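Local structure of putative acetylornithine deacetylase (Sulfolobus tokodaii, 3VPB) at residues Arg2-Val7 against Asp29-Ala34; Ile6-Arg11 against Arg53-Tyr58; Lys15-Ala20 against Gln270-Tyr275; Asp48-Arg53 against Ala70-Ile75; Ile182-Leu187 against Ile228-Phe233. The protein probably uses ATP to join the amino group of glutamate to the gamma-carboxyl group of the C-terminal glutamate of the carrier protein LysW. One frame throughout, in Å; residues are numbered along the deposited sequence.

Contact 1. Residues Arg2-Val7 against Asp29-Ala34; sequences RVVLIV and DIINVA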
# COMPACT_ATOMS: atom_id res chain seq x y z
N ARG B 2 -28.64 10.59 27.39
CA ARG B 2 -27.36 9.93 27.54
C ARG B 2 -26.66 10.06 26.21
O ARG B 2 -27.17 9.62 25.18
CB ARG B 2 -27.54 8.45 27.91
CG ARG B 2 -27.21 8.16 29.34
CD ARG B 2 -26.01 7.21 29.47
NE ARG B 2 -26.49 5.85 29.71
CZ ARG B 2 -25.72 4.79 29.98
NH1 ARG B 2 -24.39 4.89 30.01
NH2 ARG B 2 -26.31 3.62 30.20
N VAL B 3 -25.47 10.65 26.25
CA VAL B 3 -24.70 10.93 25.05
C VAL B 3 -23.47 10.04 25.07
O VAL B 3 -22.90 9.78 26.12
CB VAL B 3 -24.23 12.42 25.03
CG1 VAL B 3 -23.26 12.69 23.87
CG2 VAL B 3 -25.45 13.35 24.96
N VAL B 4 -23.08 9.54 23.90
CA VAL B 4 -21.77 8.90 23.79
C VAL B 4 -20.89 9.70 22.86
O VAL B 4 -21.33 10.10 21.79
CB VAL B 4 -21.86 7.38 23.40
CG1 VAL B 4 -22.48 7.17 22.04
CG2 VAL B 4 -20.45 6.72 23.47
N LEU B 5 -19.65 9.93 23.27
CA LEU B 5 -18.69 10.65 22.47
C LEU B 5 -17.72 9.59 21.92
O LEU B 5 -17.09 8.91 22.69
CB LEU B 5 -17.95 11.68 23.34
CG LEU B 5 -16.79 12.54 22.77
CD1 LEU B 5 -17.30 13.40 21.59
CD2 LEU B 5 -16.20 13.46 23.87
N ILE B 6 -17.70 9.44 20.59
CA ILE B 6 -16.99 8.37 19.93
C ILE B 6 -15.68 8.96 19.42
O ILE B 6 -15.69 9.92 18.65
CB ILE B 6 -17.82 7.83 18.72
CG1 ILE B 6 -19.14 7.19 19.19
CG2 ILE B 6 -16.98 6.86 17.85
CD1 ILE B 6 -18.94 5.92 20.07
N VAL B 7 -14.55 8.39 19.83
CA VAL B 7 -13.26 9.01 19.53
C VAL B 7 -12.24 7.94 19.12
O VAL B 7 -12.47 6.75 19.35
CB VAL B 7 -12.71 9.77 20.78
CG1 VAL B 7 -13.75 10.80 21.29
CG2 VAL B 7 -12.29 8.80 21.91
N ASP B 29 -20.76 9.10 28.12
CA ASP B 29 -19.59 8.18 28.18
C ASP B 29 -18.73 8.48 26.97
O ASP B 29 -19.20 9.04 25.99
CB ASP B 29 -20.03 6.71 28.07
CG ASP B 29 -20.86 6.24 29.26
OD1 ASP B 29 -21.73 5.38 29.05
OD2 ASP B 29 -20.64 6.71 30.38
N ILE B 30 -17.47 8.07 27.03
CA ILE B 30 -16.60 8.14 25.87
C ILE B 30 -16.36 6.68 25.48
O ILE B 30 -16.04 5.85 26.34
CB ILE B 30 -15.24 8.80 26.20
CG1 ILE B 30 -15.41 10.30 26.50
CG2 ILE B 30 -14.22 8.56 25.05
CD1 ILE B 30 -14.27 10.97 27.25
N ILE B 31 -16.52 6.36 24.20
CA ILE B 31 -16.02 5.07 23.72
C ILE B 31 -14.90 5.34 22.72
O ILE B 31 -15.10 6.08 21.74
CB ILE B 31 -17.10 4.20 23.03
CG1 ILE B 31 -18.18 3.79 24.03
CG2 ILE B 31 -16.46 2.93 22.43
CD1 ILE B 31 -19.37 3.10 23.41
N ASN B 32 -13.73 4.78 22.98
CA ASN B 32 -12.64 4.88 22.03
C ASN B 32 -12.70 3.69 21.04
O ASN B 32 -12.42 2.54 21.41
CB ASN B 32 -11.28 4.92 22.74
CG ASN B 32 -10.16 5.27 21.79
OD1 ASN B 32 -10.03 4.65 20.74
ND2 ASN B 32 -9.38 6.28 22.13
N VAL B 33 -13.08 3.97 19.80
CA VAL B 33 -13.29 2.90 18.81
C VAL B 33 -12.00 2.41 18.16
O VAL B 33 -12.03 1.50 17.35
CB VAL B 33 -14.35 3.26 17.75
CG1 VAL B 33 -15.71 3.49 18.47
CG2 VAL B 33 -13.94 4.52 17.00
N ALA B 34 -10.86 3.01 18.54
CA ALA B 34 -9.57 2.38 18.24
C ALA B 34 -9.20 1.33 19.30
O ALA B 34 -8.14 0.68 19.21
CB ALA B 34 -8.47 3.43 18.14
O HOH W 1 -23.02 7.86 31.09

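Contact 2. Residues Ile6-Arg11 against Arg53-Tyr58; sequences IVDIVR and RPVSMY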
# COMPACT_ATOMS: atom_id res chain seq x y z
N ILE B 6 -17.70 9.44 20.59
CA ILE B 6 -16.99 8.37 19.93
C ILE B 6 -15.68 8.96 19.42
O ILE B 6 -15.69 9.92 18.65
CB ILE B 6 -17.82 7.83 18.72
CG1 ILE B 6 -19.14 7.19 19.19
CG2 ILE B 6 -16.98 6.86 17.85
CD1 ILE B 6 -18.94 5.92 20.07
N VAL B 7 -14.55 8.39 19.83
CA VAL B 7 -13.26 9.01 19.53
C VAL B 7 -12.24 7.94 19.12
O VAL B 7 -12.47 6.75 19.35
CB VAL B 7 -12.71 9.77 20.78
CG1 VAL B 7 -13.75 10.80 21.29
CG2 VAL B 7 -12.29 8.80 21.91
N ASP B 8 -11.15 8.35 18.46
CA ASP B 8 -9.99 7.46 18.35
C ASP B 8 -8.74 8.16 18.89
O ASP B 8 -8.06 7.65 19.80
CB ASP B 8 -9.80 6.85 16.94
CG ASP B 8 -9.76 7.88 15.80
OD1 ASP B 8 -9.80 7.44 14.61
OD2 ASP B 8 -9.68 9.10 16.06
N ILE B 9 -8.44 9.32 18.33
CA ILE B 9 -7.41 10.17 18.89
C ILE B 9 -8.12 11.38 19.49
O ILE B 9 -8.96 11.99 18.83
CB ILE B 9 -6.38 10.64 17.81
CG1 ILE B 9 -5.42 9.51 17.42
CG2 ILE B 9 -5.55 11.82 18.36
CD1 ILE B 9 -6.02 8.37 16.61
N VAL B 10 -7.79 11.70 20.73
CA VAL B 10 -8.40 12.82 21.43
C VAL B 10 -7.59 14.09 21.19
O VAL B 10 -6.46 14.22 21.71
CB VAL B 10 -8.58 12.50 22.95
CG1 VAL B 10 -8.97 13.74 23.71
CG2 VAL B 10 -9.64 11.41 23.15
N ARG B 11 -8.12 14.98 20.36
CA ARG B 11 -7.51 16.29 20.10
C ARG B 11 -8.15 17.33 21.01
O ARG B 11 -9.10 17.04 21.75
CB ARG B 11 -7.74 16.76 18.65
CG ARG B 11 -7.35 15.80 17.56
CD ARG B 11 -8.07 16.14 16.27
NE ARG B 11 -9.45 15.62 16.27
CZ ARG B 11 -10.17 15.40 15.18
NH1 ARG B 11 -9.64 15.67 13.99
NH2 ARG B 11 -11.41 14.90 15.28
N ARG B 53 -16.64 11.55 16.47
CA ARG B 53 -15.41 12.34 16.45
C ARG B 53 -14.09 11.64 16.02
O ARG B 53 -13.03 12.25 16.15
CB ARG B 53 -15.23 13.03 17.82
CG ARG B 53 -16.31 14.10 18.12
CD ARG B 53 -16.35 15.18 17.05
NE ARG B 53 -15.05 15.86 16.96
CZ ARG B 53 -14.83 16.93 16.20
NH1 ARG B 53 -13.64 17.51 16.18
NH2 ARG B 53 -15.83 17.43 15.47
N PRO B 54 -14.12 10.38 15.51
CA PRO B 54 -12.83 9.82 15.09
C PRO B 54 -12.15 10.65 14.00
O PRO B 54 -12.82 11.21 13.12
CB PRO B 54 -13.21 8.43 14.53
CG PRO B 54 -14.47 8.10 15.24
CD PRO B 54 -15.20 9.42 15.25
N VAL B 55 -10.81 10.67 14.05
CA VAL B 55 -9.96 11.35 13.07
C VAL B 55 -9.96 10.52 11.78
O VAL B 55 -9.86 11.06 10.67
CB VAL B 55 -8.50 11.51 13.59
CG1 VAL B 55 -7.64 12.36 12.62
CG2 VAL B 55 -8.47 12.09 15.01
N SER B 56 -10.07 9.20 11.93
CA SER B 56 -10.13 8.31 10.74
C SER B 56 -11.53 8.42 10.18
O SER B 56 -12.49 8.17 10.90
CB SER B 56 -9.89 6.86 11.15
OG SER B 56 -10.34 5.98 10.12
N MET B 57 -11.67 8.81 8.92
CA MET B 57 -12.99 8.90 8.29
C MET B 57 -13.70 7.53 8.25
O MET B 57 -14.90 7.45 8.49
CB MET B 57 -12.91 9.49 6.89
CG MET B 57 -14.29 9.67 6.25
SD MET B 57 -14.77 8.22 5.31
CE MET B 57 -13.89 8.69 3.80
N TYR B 58 -12.96 6.46 8.00
CA TYR B 58 -13.59 5.12 8.00
C TYR B 58 -14.11 4.73 9.38
O TYR B 58 -15.21 4.17 9.50
CB TYR B 58 -12.66 4.05 7.43
CG TYR B 58 -12.39 4.22 5.95
CD1 TYR B 58 -13.43 4.22 5.01
CD2 TYR B 58 -11.10 4.34 5.47
CE1 TYR B 58 -13.17 4.39 3.64
CE2 TYR B 58 -10.83 4.50 4.12
CZ TYR B 58 -11.86 4.51 3.21
OH TYR B 58 -11.56 4.66 1.87
O HOH W 2 -11.26 11.27 17.98

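Contact 3. Residues Lys15-Ala20 against Gln270-Tyr275; sequences KLIAKA and QKLVEY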
# COMPACT_ATOMS: atom_id res chain seq x y z
N LYS B 15 -11.55 17.20 23.61
CA LYS B 15 -11.46 17.62 25.01
C LYS B 15 -12.47 18.70 25.32
O LYS B 15 -13.16 18.66 26.36
CB LYS B 15 -10.05 18.09 25.34
CG LYS B 15 -9.07 16.96 25.37
CD LYS B 15 -7.66 17.47 25.68
CE LYS B 15 -7.12 18.31 24.54
NZ LYS B 15 -6.13 19.29 25.06
N LEU B 16 -12.57 19.66 24.40
CA LEU B 16 -13.51 20.77 24.54
C LEU B 16 -14.96 20.28 24.50
O LEU B 16 -15.82 20.81 25.22
CB LEU B 16 -13.27 21.85 23.47
CG LEU B 16 -11.99 22.69 23.57
CD1 LEU B 16 -11.87 23.60 22.35
CD2 LEU B 16 -11.93 23.55 24.86
N ILE B 17 -15.25 19.27 23.68
CA ILE B 17 -16.62 18.74 23.62
C ILE B 17 -16.93 17.98 24.91
O ILE B 17 -18.02 18.13 25.46
CB ILE B 17 -16.89 17.86 22.36
CG1 ILE B 17 -16.78 18.69 21.08
CG2 ILE B 17 -18.29 17.19 22.43
CD1 ILE B 17 -16.70 17.82 19.80
N ALA B 18 -15.98 17.20 25.42
CA ALA B 18 -16.17 16.50 26.68
C ALA B 18 -16.39 17.51 27.82
O ALA B 18 -17.26 17.29 28.70
CB ALA B 18 -14.97 15.61 27.00
N LYS B 19 -15.66 18.61 27.80
CA LYS B 19 -15.72 19.59 28.88
C LYS B 19 -17.07 20.28 28.83
O LYS B 19 -17.69 20.54 29.87
CB LYS B 19 -14.58 20.61 28.78
CG LYS B 19 -14.55 21.67 29.90
CD LYS B 19 -14.36 21.03 31.30
CE LYS B 19 -14.13 22.07 32.39
NZ LYS B 19 -15.39 22.79 32.79
N ALA B 20 -17.54 20.54 27.62
CA ALA B 20 -18.84 21.19 27.45
C ALA B 20 -20.02 20.28 27.85
O ALA B 20 -21.03 20.77 28.39
CB ALA B 20 -19.02 21.73 26.01
N GLN B 270 -19.61 24.52 23.04
CA GLN B 270 -20.81 24.94 23.79
C GLN B 270 -22.04 25.03 22.89
O GLN B 270 -23.15 24.59 23.27
CB GLN B 270 -20.54 26.29 24.49
CG GLN B 270 -21.72 26.84 25.31
CD GLN B 270 -22.14 25.92 26.46
OE1 GLN B 270 -21.32 25.21 27.03
NE2 GLN B 270 -23.43 25.94 26.78
N LYS B 271 -21.87 25.61 21.70
CA LYS B 271 -22.98 25.71 20.74
C LYS B 271 -23.49 24.33 20.32
O LYS B 271 -24.70 24.13 20.16
CB LYS B 271 -22.57 26.53 19.50
CG LYS B 271 -22.23 27.99 19.83
CD LYS B 271 -23.52 28.73 20.22
CE LYS B 271 -23.23 30.15 20.69
NZ LYS B 271 -22.75 30.98 19.53
N LEU B 272 -22.58 23.40 20.13
CA LEU B 272 -22.97 22.02 19.78
C LEU B 272 -23.80 21.37 20.90
O LEU B 272 -24.86 20.78 20.65
CB LEU B 272 -21.70 21.16 19.55
CG LEU B 272 -21.98 19.69 19.20
CD1 LEU B 272 -22.80 19.53 17.94
CD2 LEU B 272 -20.66 18.94 19.10
N VAL B 273 -23.30 21.46 22.14
CA VAL B 273 -23.95 20.80 23.28
C VAL B 273 -25.31 21.45 23.48
O VAL B 273 -26.31 20.77 23.70
CB VAL B 273 -23.07 20.83 24.54
CG1 VAL B 273 -23.87 20.37 25.76
CG2 VAL B 273 -21.88 19.89 24.37
N GLU B 274 -25.36 22.77 23.35
CA GLU B 274 -26.66 23.47 23.43
C GLU B 274 -27.65 22.95 22.40
O GLU B 274 -28.82 22.70 22.73
CB GLU B 274 -26.48 24.97 23.26
CG GLU B 274 -25.91 25.63 24.49
CD GLU B 274 -25.61 27.11 24.30
OE1 GLU B 274 -25.26 27.77 25.31
OE2 GLU B 274 -25.72 27.62 23.16
N TYR B 275 -27.20 22.84 21.15
CA TYR B 275 -28.02 22.31 20.07
C TYR B 275 -28.55 20.91 20.39
O TYR B 275 -29.73 20.62 20.17
CB TYR B 275 -27.24 22.29 18.75
CG TYR B 275 -27.94 21.60 17.62
CD1 TYR B 275 -28.92 22.27 16.87
CD2 TYR B 275 -27.65 20.27 17.31
CE1 TYR B 275 -29.58 21.63 15.80
CE2 TYR B 275 -28.31 19.63 16.26
CZ TYR B 275 -29.27 20.31 15.51
OH TYR B 275 -29.92 19.67 14.49

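Contact 4. Residues Asp48-Arg53 against Ala70-Ile75; sequences DVAIIR and AGVHTI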
# COMPACT_ATOMS: atom_id res chain seq x y z
N ASP B 48 -28.87 8.00 23.63
CA ASP B 48 -29.82 8.75 22.83
C ASP B 48 -29.14 9.41 21.64
O ASP B 48 -29.69 9.44 20.52
CB ASP B 48 -30.50 9.75 23.75
CG ASP B 48 -31.19 9.04 24.93
OD1 ASP B 48 -32.12 8.25 24.67
OD2 ASP B 48 -30.76 9.21 26.08
N VAL B 49 -27.91 9.91 21.87
CA VAL B 49 -27.20 10.65 20.83
C VAL B 49 -25.74 10.24 20.88
O VAL B 49 -25.19 10.06 21.95
CB VAL B 49 -27.28 12.19 21.06
CG1 VAL B 49 -26.40 12.94 20.05
CG2 VAL B 49 -28.72 12.69 20.96
N ALA B 50 -25.13 10.12 19.70
CA ALA B 50 -23.68 9.85 19.58
C ALA B 50 -23.01 11.00 18.83
O ALA B 50 -23.50 11.43 17.79
CB ALA B 50 -23.45 8.53 18.84
N ILE B 51 -21.90 11.51 19.37
CA ILE B 51 -21.18 12.62 18.70
C ILE B 51 -19.98 11.93 18.09
O ILE B 51 -19.20 11.32 18.80
CB ILE B 51 -20.73 13.68 19.70
CG1 ILE B 51 -21.94 14.27 20.44
CG2 ILE B 51 -19.88 14.81 19.01
CD1 ILE B 51 -21.53 15.33 21.49
N ILE B 52 -19.91 11.95 16.76
CA ILE B 52 -18.97 11.07 16.06
C ILE B 52 -17.73 11.89 15.78
O ILE B 52 -17.73 12.74 14.91
CB ILE B 52 -19.59 10.54 14.70
CG1 ILE B 52 -20.91 9.74 14.92
CG2 ILE B 52 -18.53 9.70 13.95
CD1 ILE B 52 -20.77 8.50 15.88
N ARG B 53 -16.64 11.55 16.47
CA ARG B 53 -15.41 12.34 16.45
C ARG B 53 -14.09 11.64 16.02
O ARG B 53 -13.03 12.25 16.15
CB ARG B 53 -15.23 13.03 17.82
CG ARG B 53 -16.31 14.10 18.12
CD ARG B 53 -16.35 15.18 17.05
NE ARG B 53 -15.05 15.86 16.96
CZ ARG B 53 -14.83 16.93 16.20
NH1 ARG B 53 -13.64 17.51 16.18
NH2 ARG B 53 -15.83 17.43 15.47
N ALA B 70 -28.40 0.44 16.15
CA ALA B 70 -28.96 0.29 17.49
C ALA B 70 -30.05 1.33 17.81
O ALA B 70 -30.57 1.36 18.93
CB ALA B 70 -27.87 0.32 18.55
N GLY B 71 -30.35 2.19 16.84
CA GLY B 71 -31.36 3.26 16.98
C GLY B 71 -30.84 4.52 17.67
O GLY B 71 -31.65 5.33 18.14
N VAL B 72 -29.52 4.70 17.72
CA VAL B 72 -28.90 5.89 18.34
C VAL B 72 -28.87 6.95 17.24
O VAL B 72 -28.55 6.64 16.10
CB VAL B 72 -27.44 5.63 18.86
CG1 VAL B 72 -26.82 6.90 19.50
CG2 VAL B 72 -27.40 4.46 19.86
N HIS B 73 -29.24 8.18 17.57
CA HIS B 73 -29.10 9.26 16.62
C HIS B 73 -27.65 9.73 16.59
O HIS B 73 -27.13 10.15 17.61
CB HIS B 73 -29.98 10.44 16.97
CG HIS B 73 -29.89 11.54 15.96
ND1 HIS B 73 -30.54 11.47 14.75
CD2 HIS B 73 -29.17 12.68 15.95
CE1 HIS B 73 -30.24 12.55 14.03
NE2 HIS B 73 -29.42 13.30 14.74
N THR B 74 -27.02 9.68 15.43
CA THR B 74 -25.61 10.03 15.36
C THR B 74 -25.43 11.38 14.70
O THR B 74 -26.18 11.75 13.77
CB THR B 74 -24.78 8.98 14.61
OG1 THR B 74 -25.25 8.89 13.25
CG2 THR B 74 -24.90 7.64 15.29
N ILE B 75 -24.42 12.11 15.18
CA ILE B 75 -24.09 13.43 14.65
C ILE B 75 -22.60 13.39 14.34
O ILE B 75 -21.82 13.35 15.28
CB ILE B 75 -24.35 14.53 15.73
CG1 ILE B 75 -25.86 14.61 16.11
CG2 ILE B 75 -23.80 15.92 15.29
CD1 ILE B 75 -26.10 15.50 17.35

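Contact 5. Residues Ile182-Leu187 against Ile228-Phe233; sequences IGEELL and IVHGEF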
# COMPACT_ATOMS: atom_id res chain seq x y z
N ILE B 182 -24.36 24.41 12.29
CA ILE B 182 -24.93 23.48 13.25
C ILE B 182 -26.43 23.51 13.03
O ILE B 182 -27.03 24.59 13.00
CB ILE B 182 -24.57 23.88 14.71
CG1 ILE B 182 -23.07 23.71 14.97
CG2 ILE B 182 -25.34 23.05 15.71
CD1 ILE B 182 -22.66 24.16 16.37
N GLY B 183 -27.03 22.33 12.85
CA GLY B 183 -28.47 22.21 12.58
C GLY B 183 -28.89 22.89 11.29
O GLY B 183 -30.02 23.39 11.19
N GLU B 184 -27.99 22.92 10.30
CA GLU B 184 -28.21 23.60 9.00
C GLU B 184 -28.38 25.13 9.09
O GLU B 184 -28.93 25.76 8.18
CB GLU B 184 -29.31 22.94 8.14
CG GLU B 184 -29.15 21.43 8.03
CD GLU B 184 -30.17 20.74 7.14
OE1 GLU B 184 -31.03 21.41 6.54
OE2 GLU B 184 -30.12 19.49 7.07
N GLU B 185 -27.91 25.71 10.19
CA GLU B 185 -27.85 27.16 10.33
C GLU B 185 -26.40 27.58 10.44
O GLU B 185 -25.62 26.91 11.10
CB GLU B 185 -28.58 27.64 11.58
CG GLU B 185 -30.08 27.32 11.56
CD GLU B 185 -30.89 28.24 12.44
OE1 GLU B 185 -31.96 28.68 11.97
OE2 GLU B 185 -30.48 28.52 13.60
N LEU B 186 -26.07 28.69 9.80
CA LEU B 186 -24.70 29.20 9.86
C LEU B 186 -24.26 29.60 11.27
O LEU B 186 -24.94 30.39 11.95
CB LEU B 186 -24.54 30.40 8.90
CG LEU B 186 -23.13 31.01 8.92
CD1 LEU B 186 -22.07 30.05 8.34
CD2 LEU B 186 -23.12 32.35 8.19
N LEU B 187 -23.12 29.06 11.72
CA LEU B 187 -22.55 29.47 13.00
C LEU B 187 -21.57 30.64 12.81
O LEU B 187 -21.56 31.60 13.60
CB LEU B 187 -21.84 28.27 13.68
CG LEU B 187 -21.20 28.53 15.04
CD1 LEU B 187 -22.28 28.74 16.13
CD2 LEU B 187 -20.24 27.41 15.42
N ILE B 228 -28.46 20.81 1.29
CA ILE B 228 -28.42 19.78 0.25
C ILE B 228 -27.88 18.46 0.81
O ILE B 228 -28.40 17.39 0.52
CB ILE B 228 -27.59 20.24 -0.98
CG1 ILE B 228 -28.39 21.28 -1.77
CG2 ILE B 228 -27.24 19.07 -1.91
CD1 ILE B 228 -27.49 22.16 -2.63
N VAL B 229 -26.82 18.55 1.63
CA VAL B 229 -26.15 17.34 2.12
C VAL B 229 -26.69 16.86 3.46
O VAL B 229 -26.38 15.76 3.90
CB VAL B 229 -24.60 17.51 2.20
CG1 VAL B 229 -24.02 17.91 0.85
CG2 VAL B 229 -24.24 18.50 3.28
N HIS B 230 -27.50 17.69 4.11
CA HIS B 230 -28.15 17.38 5.40
C HIS B 230 -27.23 17.18 6.61
O HIS B 230 -27.56 16.40 7.51
CB HIS B 230 -29.15 16.23 5.25
CG HIS B 230 -30.29 16.55 4.34
ND1 HIS B 230 -30.43 16.00 3.09
CD2 HIS B 230 -31.34 17.39 4.50
CE1 HIS B 230 -31.52 16.48 2.51
NE2 HIS B 230 -32.10 17.32 3.35
N GLY B 231 -26.10 17.86 6.66
CA GLY B 231 -25.22 17.74 7.83
C GLY B 231 -25.74 18.49 9.05
O GLY B 231 -26.24 19.60 8.92
N GLU B 232 -25.65 17.89 10.22
CA GLU B 232 -26.00 18.56 11.48
C GLU B 232 -24.88 19.36 12.11
O GLU B 232 -25.14 20.32 12.83
CB GLU B 232 -26.53 17.55 12.51
CG GLU B 232 -28.05 17.54 12.54
CD GLU B 232 -28.59 16.69 13.67
OE1 GLU B 232 -28.28 15.48 13.70
OE2 GLU B 232 -29.33 17.24 14.51
N PHE B 233 -23.63 18.94 11.89
CA PHE B 233 -22.50 19.69 12.43
C PHE B 233 -21.37 19.52 11.42
O PHE B 233 -20.68 18.51 11.45
CB PHE B 233 -22.09 19.20 13.83
CG PHE B 233 -20.83 19.82 14.39
CD1 PHE B 233 -20.56 21.18 14.25
CD2 PHE B 233 -19.92 19.04 15.09
CE1 PHE B 233 -19.41 21.74 14.79
CE2 PHE B 233 -18.77 19.58 15.63
CZ PHE B 233 -18.50 20.93 15.49
O HOH W 3 -25.33 21.98 9.95

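Contact 1. Residues Arg2-Val7 against Asp29-Ala34
Leu5 and Ile30 lie side by side, pointing the same way, where Arg2-Val7 pairs in parallel with strand 27-32, the two strands of a beta-alpha-beta unit closed over by helix 12-23 in the Rossmann-like preATP-grasp domain. The axes approach to 4.7 Å, and five backbone hydrogen bonds alternate along the ladder, from Asp29 N with Val3 O to Val33 N with Val7 O. Ile31 illustrates how one branched residue fills the face it shares with Val4 and Ile6. Its CB is 3.9 Å from Ile6 CD1. Chi1 of -65° sets CG1 anti to the carbonyl carbon, where it meets Val4 CG2 at 3.7 Å, and the terminal CD1 settles 3.8 Å from that same methyl. On the other face Val7 CG2 touches Ile30 CG2 at 3.7 Å, and Ile30 also packs on Leu20 of the LysW chain. At the last residue of the strand, Asn32 OD1 accepts from Ala34 N at 2.9 Å, an Asx turn, while its ND2 reaches Asp8 O. An alanine at Asn32 would probably leave Ala34 N and Asp8 O without these partners and set the turn free to shift. At the far end, Arg2 NH1 forms a salt bridge of 2.9 Å with Asp29 OD1, the guanidinium and carboxylate planes 89° apart; Tyr47 OH shares OD1, and a water 2.7 Å from Asp29 OD2 donates to it.

Contact 2. Residues Ile6-Arg11 against Arg53-Tyr58
The backbones of Ile6-Arg11 and Arg53-Tyr58 meet where Arg53 N donates to Ile6 O at 2.9 Å, run close at Val7 and Pro54, and then diverge, the CA atoms of Ile9 and Val55 being 6.5 Å apart. Ile6 CG2 rests against Pro54 CG at 3.8 Å. Beyond it the carboxylate of Asp8 gathers the turn that leads into helix 57-69. Chi1 of 54° sets CG between the backbone N and the carbonyl carbon, bringing the carboxylate to Val55 and Ser56. Asp8 OD1 takes Ser56 N on its syn lone pair at 3.2 Å and also pairs with Arg59. Asp8 OD2 receives Val55 N at 2.8 Å, nearly straight at 171°, and its own neighbour Ile9 N from the opposite face of the carboxylate plane. An alanine in place of Asp8 would probably leave the N-H groups of Val55, Ser56 and Ile9 without this acceptor, and Arg59 without its mate. Over one face of the Arg11 guanidinium lies Val55 CG2, 3.7 Å above its centre, though with two conformers modelled this is less certain. Ser56 OG bonds to Asp53 of the LysW chain, placing this turn at the carrier interface. Arg11 NH2 and Arg53 NH1 stand 3.5 Å apart, like charges whose repulsion Glu14, salt-bridged to both side chains, would probably offset, while Arg11 NH1 extends the network to Glu256, which lines the pocket of the bound glutamate.

Contact 3. Residues Lys15-Ala20 against Gln270-Tyr275
Ala20 CB meets Val273 CG2 at 3.8 Å, the closest touch between Lys15-Ala20 and Gln270-Tyr275. The same CB lies 4.1 Å from Gln270 N, so the small side chain faces the backbone of the other helix. Val273 straddles this point: its second methyl, CG1, comes 3.9 Å from Ala20 O. One turn back along the first helix, Ile17 reaches Leu272 obliquely, CD1 to CD2 at 4.2 Å. Ala269, just before Gln270, adds to the apolar packing on Ile17 and Ala20. The short segments cross at -47°, with axes 9.2 Å apart at their closest. Outside this apolar shell, polar groups fix the flank. Gln270 NE2 donates to Glu274 OE1 at 3.0 Å in a nearly straight bond of 178°, approaching from above the carboxylate plane. The other end of that amide, Gln270 OE1, is held by Asn24 ND2, which also bonds to Ala20 O, tying the two helices at their margin. Phe257, which lines the glutamate pocket, lies near Ile17. With no hydrogen bond between the two segments, this junction of the preATP-grasp and ATP-grasp domains relies on methyl packing at its centre, leaving directional bonding to the amides beside it.

Contact 4. Residues Asp48-Arg53 against Ala70-Ile75
Ala50 and Thr74 pair at the centre of a short parallel ladder, and four hydrogen bonds satisfy the backbone groups that Asp48-Ile52 turns toward His73-Ile75. His73 N donates to Asp48 O at 3.2 Å. Next, Ala50 N gives to His73 O at 2.9 Å, Ala50 O receives Ile75 N at 2.8 Å, and Ile52 N closes the series on Ile75 O, again at 2.8 Å. Val49 and Ile51 turn their polar backbone groups the other way, to Val4 and Ile6, so strand 49-52 is bonded along both edges. The polar side chains find partners beyond the pair: Asp48 OD2 bonds to Arg2 N, Thr74 OG1 to Ser64 OG and Asn76 O, and His73 NE2 to Glu232 OE1, while the His73 ring stacks with Tyr280. Between these bonds the apolar groups interleave. Val49 CG1 meets Ile75 CD1 at 3.7 Å on one face. On the other, Val72 CG1, anti to its backbone N with chi1 at 180°, lies 3.8 Å from Ala50 CB, and Thr74 CG2 touches that same methyl at 3.9 Å. Gly71, with phi 83°, ends helix 57-69 in a Schellman motif just before the chain enters the ladder. Strand, helix and strand together form a beta-alpha-beta crossover, the repeating unit of the Rossmann-like sheet in which strand 73-75 is outermost within this chain.

Contact 5. Residues Ile182-Leu187 against Ile228-Phe233
His230 meets Glu184 at the point where the chain leaves helix 216-229 with a positive phi of 64°. Glu184 OE2 lies 3.3 Å from His230 CA and 3.5 Å from CD2, at the edge of the imidazole, whose plane is turned 46° from that of the carboxylate. No hydrogen bond joins the two side chains; the other carboxylate oxygen, Glu184 OE1, makes a weak one with Ser227. The chain of Glu184 is extended beyond CG, and on its way to the histidine that CG passes 3.6 Å from the carbonyl oxygen of the next residue, Gly231. Gly231 O accepts from a water at 2.7 Å, and the same water accepts from Glu184 N at 2.8 Å and so bridges the two backbones. The turn being met is a type I' beta turn, Ile182 to Glu185, that joins strands 175-182 and 185-193 as a hairpin in the antiparallel sheet of the ATP-grasp domain. Glu232 follows, and its carbonyl oxygen takes Gly183 N at 2.8 Å. Its carboxylate bonds to Tyr275 and Tyr280. Phe233 then opens strand 233-241, facing Ile182 as an antiparallel, non-hydrogen-bonded pair with CA atoms 4.6 Å apart. The two side chains lie alongside and point the same way, Ile182 CG1 against Phe233 CD1 at 3.6 Å, and the phenyl ring also packs on Arg53 and Val268.

Contacts 1 and 4 build neighbouring pairings of one parallel sheet, alike in their backbone ladders; contact 1 is partly buried and reaches LysW, whereas contact 4 is buried and touches no other protein chain. Contact 2, buried against LysW, takes over from the same central strands at their C-terminal ends, where ladder bonding gives way to a carboxylate and two neighbouring arginines that share a glutamate. It shares Ile6 and Val7 with contact 1 and Arg53 with contact 4. Contact 3, buried and apolar, spans the two domains. Contact 5 lies wholly in the ATP-grasp domain, partly buried and water-bridged, yet Glu232 and Phe233 tie it to contacts 2, 3 and 4.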